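Local structure of actinorhodin polyketide putative beta-ketoacyl synthase 2 (Streptomyces coelicolor A3, 1TQY) at residues 361-365 with 379-385; 222-226 with 333-337. The protein serves as the chain length factor of actinorhodin biosynthesis, a member of the beta-ketoacyl synthase family thought to help set the length of the growing polyketide. One frame throughout, in Å; residues are numbered along the deposited sequence.

Contact 1. Residues 361-365 with 379-385; sequences VIAPT and LVLGEPR
Pro364 and Pro384 form the apolar centre of this contact. Their rings lie side by side and point the same way, with Pro364 CD 3.6 Å from Pro384 CG. CB and CG of Pro364 meet backbone oxygens, CB lying 3.3 Å from Gly382 O. Val361 extends the apolar strip at CB of Pro384. Ile362 and Val380 cross at about a right angle, and Ile362 CG2 touches Val380 CG2 at 3.9 Å. Helix 26-34 covers part of this area through Trp30, Val33 and Leu34.

Ile362 and Arg385 form a single antiparallel hydrogen-bonded pair. Ile362 N gives a nearly straight bond to Arg385 O (2.8 Å, 171° at the hydrogen), with the donor above the carbonyl plane. The return bond, from Arg385 N to Ile362 O, is longer at 3.2 Å but lies on a lone pair. The Arg385 side chain leads away to a salt bridge with Asp378, and Val380 CG2 sits under one face of its guanidinium, offset toward the rim.

At the other end, Val380 O accepts two bonds from one residue: Thr365 N reaches it at 2.8 Å and Thr365 OG1 at 3.0 Å. The first torsion of Thr365 (chi1 -54°) sets OG1 beside its own backbone N, which lets both donors converge on one oxygen. Leu381 CD2 packs against Thr365 CB at 3.7 Å. Gly382 N adds a weak bond to Thr365 O. Thr365 OG1 is also hydrogen-bonded to Thr332 OG1 and Val333 N.

The two loops are thus joined by backbone bonds at each end, reinforced at one by the Thr365 hydroxyl, and by proline packing between. The several partners of OG1 fix the rotation of the buried Thr365 side chain.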
loop_
_atom_site.group_PDB
_atom_site.type_symbol
_atom_site.label_atom_id
_atom_site.label_comp_id
_atom_site.label_asym_id
_atom_site.label_seq_id
_atom_site.Cartn_x
_atom_site.Cartn_y
_atom_site.Cartn_z
ATOM N N VAL B 361 -4.858 33.028 -7.783
ATOM C CA VAL B 361 -4.393 33.504 -6.482
ATOM C C VAL B 361 -3.751 32.384 -5.669
ATOM O O VAL B 361 -4.167 31.226 -5.753
ATOM C CB VAL B 361 -5.545 34.098 -5.641
ATOM C CG1 VAL B 361 -6.130 35.316 -6.343
ATOM C CG2 VAL B 361 -6.622 33.042 -5.409
ATOM N N ILE B 362 -2.732 32.727 -4.886
ATOM C CA ILE B 362 -2.055 31.738 -4.047
ATOM C C ILE B 362 -2.715 31.643 -2.675
ATOM O O ILE B 362 -2.742 32.618 -1.922
ATOM C CB ILE B 362 -0.554 32.087 -3.845
ATOM C CG1 ILE B 362 0.156 32.127 -5.208
ATOM C CG2 ILE B 362 0.103 31.047 -2.928
ATOM C CD1 ILE B 362 1.616 32.563 -5.153
ATOM N N ALA B 363 -3.244 30.463 -2.357
ATOM C CA ALA B 363 -3.890 30.211 -1.065
ATOM C C ALA B 363 -2.866 30.588 0.005
ATOM O O ALA B 363 -1.721 30.167 -0.059
ATOM C CB ALA B 363 -4.254 28.741 -0.956
ATOM N N PRO B 364 -3.268 31.383 1.003
ATOM C CA PRO B 364 -2.355 31.812 2.068
ATOM C C PRO B 364 -2.102 30.809 3.190
ATOM O O PRO B 364 -2.742 29.759 3.264
ATOM C CB PRO B 364 -3.027 33.072 2.590
ATOM C CG PRO B 364 -4.481 32.687 2.539
ATOM C CD PRO B 364 -4.590 32.014 1.164
ATOM N N THR B 365 -1.148 31.141 4.058
ATOM C CA THR B 365 -0.813 30.296 5.200
ATOM C C THR B 365 -1.370 30.993 6.433
ATOM O O THR B 365 -1.151 32.190 6.623
ATOM C CB THR B 365 0.709 30.139 5.374
ATOM O OG1 THR B 365 1.285 29.683 4.144
ATOM C CG2 THR B 365 1.013 29.133 6.480
ATOM N N LEU B 379 7.293 33.235 2.435
ATOM C CA LEU B 379 6.003 32.632 2.806
ATOM C C LEU B 379 4.804 33.531 2.545
ATOM O O LEU B 379 4.847 34.719 2.842
ATOM C CB LEU B 379 5.971 32.258 4.292
ATOM C CG LEU B 379 6.043 30.790 4.721
ATOM C CD1 LEU B 379 5.606 30.700 6.185
ATOM C CD2 LEU B 379 5.143 29.923 3.859
ATOM N N VAL B 380 3.735 32.957 1.999
ATOM C CA VAL B 380 2.516 33.714 1.743
ATOM C C VAL B 380 1.656 33.639 3.005
ATOM O O VAL B 380 1.087 32.595 3.318
ATOM C CB VAL B 380 1.720 33.130 0.564
ATOM C CG1 VAL B 380 0.500 33.997 0.301
ATOM C CG2 VAL B 380 2.598 33.084 -0.692
ATOM N N LEU B 381 1.559 34.754 3.721
ATOM C CA LEU B 381 0.796 34.807 4.958
ATOM C C LEU B 381 -0.384 35.767 4.915
ATOM O O LEU B 381 -0.387 36.733 4.155
ATOM C CB LEU B 381 1.712 35.209 6.116
ATOM C CG LEU B 381 2.977 34.379 6.328
ATOM C CD1 LEU B 381 3.885 35.080 7.342
ATOM C CD2 LEU B 381 2.613 32.996 6.801
ATOM N N GLY B 382 -1.389 35.493 5.742
ATOM C CA GLY B 382 -2.555 36.357 5.795
ATOM C C GLY B 382 -3.519 36.250 4.628
ATOM O O GLY B 382 -4.360 35.353 4.581
ATOM N N GLU B 383 -3.402 37.171 3.680
ATOM C CA GLU B 383 -4.282 37.192 2.524
ATOM C C GLU B 383 -3.706 36.446 1.318
ATOM O O GLU B 383 -2.492 36.269 1.199
ATOM C CB GLU B 383 -4.592 38.647 2.146
ATOM C CG GLU B 383 -5.223 39.480 3.279
ATOM C CD GLU B 383 -6.487 38.851 3.867
ATOM O OE1 GLU B 383 -7.403 38.480 3.088
ATOM O OE2 GLU B 383 -6.569 38.732 5.115
ATOM N N PRO B 384 -4.579 35.979 0.413
ATOM C CA PRO B 384 -4.090 35.262 -0.769
ATOM C C PRO B 384 -3.275 36.248 -1.597
ATOM O O PRO B 384 -3.603 37.434 -1.650
ATOM C CB PRO B 384 -5.377 34.842 -1.479
ATOM C CG PRO B 384 -6.368 34.714 -0.353
ATOM C CD PRO B 384 -6.050 35.933 0.482
ATOM N N ARG B 385 -2.212 35.771 -2.225
ATOM C CA ARG B 385 -1.386 36.649 -3.037
ATOM C C ARG B 385 -1.788 36.436 -4.487
ATOM O O ARG B 385 -1.658 35.337 -5.020
ATOM C CB ARG B 385 0.088 36.308 -2.833
ATOM C CG ARG B 385 1.056 37.297 -3.448
ATOM C CD ARG B 385 2.491 36.823 -3.259
ATOM N NE ARG B 385 2.865 36.741 -1.848
ATOM C CZ ARG B 385 4.087 36.451 -1.417
ATOM N NH1 ARG B 385 5.059 36.210 -2.288
ATOM N NH2 ARG B 385 4.344 36.419 -0.115
#

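Contact 2. Residues 222-226 with 333-337; sequences AYLPF and VPKTT
Thr336 presses its methyl group onto the Pro225 ring. CG2 of Thr336 lies 3.4 Å from Pro225 CD, a tight carbon contact, and it is equally close to Pro225 CG. Val333 reaches the same ring with one branch and its neighbour with the other: CG1 sits 3.5 Å from Pro225 CG, and CG2 lies in the plane of the Phe226 ring, at its edge, 3.7 Å from CE1. With CG1 anti to the backbone N (chi1 -178°), the two methyls are spread between proline and phenylalanine.

Tyr223 meets Lys335. Its ring edge faces Lys335 O, which lies near the ring plane, 3.4 Å from Tyr223 CE2. Tyr223 OH comes to 3.0 Å from Lys335 CD, while Pro225 CD rests over one face of the ring toward the rim.

A second shell holds these groups. Thr336 OG1 bonds to Val333 O at 2.9 Å, in the carbonyl plane, and also accepts a hydrogen bond from Ala366 N; together these hold the hydroxyl, and so the methyl, in place. Tyr223 OH is hydrogen-bonded to Gly306 O. The bent Lys335 chain carries NZ to a salt bridge with Asp349 and a bond to Asp305 O. Lys335 probably lies where active ketosynthases carry their conserved lysine, though the histidine of that motif is an arginine here.

The contact is fully buried and its core is apolar packing. Residues 334-337 form a 3-10 turn that follows strand 330-332 and leads to helix 345-359, which supplies Asp349. Helix 310-324 packs on Phe226 through Glu316 and Ala317.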
loop_
_atom_site.group_PDB
_atom_site.type_symbol
_atom_site.label_atom_id
_atom_site.label_comp_id
_atom_site.label_asym_id
_atom_site.label_seq_id
_atom_site.Cartn_x
_atom_site.Cartn_y
_atom_site.Cartn_z
ATOM N N ALA B 222 -1.141 26.506 17.149
ATOM C CA ALA B 222 -0.648 25.182 17.498
ATOM C C ALA B 222 0.126 24.538 16.357
ATOM O O ALA B 222 1.114 23.835 16.575
ATOM C CB ALA B 222 -1.816 24.288 17.909
ATOM N N TYR B 223 -0.335 24.772 15.139
ATOM C CA TYR B 223 0.321 24.206 13.975
ATOM C C TYR B 223 0.893 25.377 13.203
ATOM O O TYR B 223 0.201 26.033 12.428
ATOM C CB TYR B 223 -0.693 23.408 13.150
ATOM C CG TYR B 223 -0.122 22.712 11.939
ATOM C CD1 TYR B 223 1.223 22.332 11.881
ATOM C CD2 TYR B 223 -0.940 22.408 10.855
ATOM C CE1 TYR B 223 1.731 21.670 10.768
ATOM C CE2 TYR B 223 -0.443 21.748 9.745
ATOM C CZ TYR B 223 0.894 21.380 9.706
ATOM O OH TYR B 223 1.379 20.717 8.604
ATOM N N LEU B 224 2.179 25.627 13.429
ATOM C CA LEU B 224 2.859 26.761 12.826
ATOM C C LEU B 224 4.101 26.401 12.019
ATOM O O LEU B 224 5.220 26.706 12.418
ATOM C CB LEU B 224 3.221 27.747 13.946
ATOM C CG LEU B 224 2.049 28.178 14.843
ATOM C CD1 LEU B 224 2.566 29.004 16.018
ATOM C CD2 LEU B 224 1.053 28.978 14.024
ATOM N N PRO B 225 3.919 25.751 10.863
ATOM C CA PRO B 225 5.095 25.394 10.061
ATOM C C PRO B 225 5.893 26.616 9.589
ATOM O O PRO B 225 5.328 27.580 9.076
ATOM C CB PRO B 225 4.491 24.600 8.897
ATOM C CG PRO B 225 3.133 25.219 8.733
ATOM C CD PRO B 225 2.676 25.345 10.184
ATOM N N PHE B 226 7.206 26.558 9.790
ATOM C CA PHE B 226 8.131 27.624 9.402
ATOM C C PHE B 226 8.124 28.838 10.337
ATOM O O PHE B 226 8.840 29.809 10.101
ATOM C CB PHE B 226 7.878 28.073 7.950
ATOM C CG PHE B 226 8.094 26.980 6.927
ATOM C CD1 PHE B 226 7.066 26.588 6.080
ATOM C CD2 PHE B 226 9.314 26.313 6.845
ATOM C CE1 PHE B 226 7.250 25.555 5.155
ATOM C CE2 PHE B 226 9.509 25.279 5.927
ATOM C CZ PHE B 226 8.475 24.896 5.088
ATOM N N VAL B 333 1.650 27.168 2.898
ATOM C CA VAL B 333 1.267 25.963 3.615
ATOM C C VAL B 333 -0.187 26.080 4.078
ATOM O O VAL B 333 -0.460 26.342 5.249
ATOM C CB VAL B 333 2.192 25.747 4.844
ATOM C CG1 VAL B 333 1.830 24.466 5.572
ATOM C CG2 VAL B 333 3.647 25.701 4.384
ATOM N N PRO B 334 -1.144 25.892 3.155
ATOM C CA PRO B 334 -2.558 25.993 3.534
ATOM C C PRO B 334 -3.002 24.951 4.560
ATOM O O PRO B 334 -3.971 25.171 5.284
ATOM C CB PRO B 334 -3.281 25.849 2.196
ATOM C CG PRO B 334 -2.284 26.415 1.218
ATOM C CD PRO B 334 -1.003 25.778 1.693
ATOM N N LYS B 335 -2.298 23.825 4.636
ATOM C CA LYS B 335 -2.690 22.796 5.591
ATOM C C LYS B 335 -2.721 23.313 7.029
ATOM O O LYS B 335 -3.158 22.605 7.941
ATOM C CB LYS B 335 -1.790 21.558 5.486
ATOM C CG LYS B 335 -0.310 21.793 5.741
ATOM C CD LYS B 335 0.450 20.459 5.797
ATOM C CE LYS B 335 0.411 19.719 4.452
ATOM N NZ LYS B 335 1.188 20.456 3.387
ATOM N N THR B 336 -2.258 24.540 7.242
ATOM C CA THR B 336 -2.306 25.121 8.576
ATOM C C THR B 336 -3.778 25.278 8.971
ATOM O O THR B 336 -4.106 25.388 10.153
ATOM C CB THR B 336 -1.626 26.509 8.616
ATOM O OG1 THR B 336 -2.081 27.301 7.510
ATOM C CG2 THR B 336 -0.107 26.369 8.544
ATOM N N THR B 337 -4.662 25.281 7.976
ATOM C CA THR B 337 -6.088 25.411 8.245
ATOM C C THR B 337 -6.781 24.073 8.477
ATOM O O THR B 337 -7.920 24.041 8.938
ATOM C CB THR B 337 -6.838 26.126 7.093
ATOM O OG1 THR B 337 -6.684 25.376 5.881
ATOM C CG2 THR B 337 -6.313 27.531 6.900
#

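How the contacts relate
Contact 1 and contact 2 are neighbours, with centres 12 Å apart and on the same side of the chain's centre. They meet where strand 330-332 runs out into residues 333-337, beside its parallel partner 378-379. Thr365 OG1 and Val333 N are 2.8 Å apart, a probable hydrogen bond that ties contact 1 to the start of 333-337. Packing joins them too: Thr365 CG2 lies 3.6 Å from Thr336 CG2, Ala363 CB 3.7 Å from Pro334 CG, and Leu379 CD1 3.9 Å from Phe226 CB. Contact 2 is the deeper. The sodium ion, bound at Pro21 and Gln58, is about 13 Å from the Tyr223 side chain.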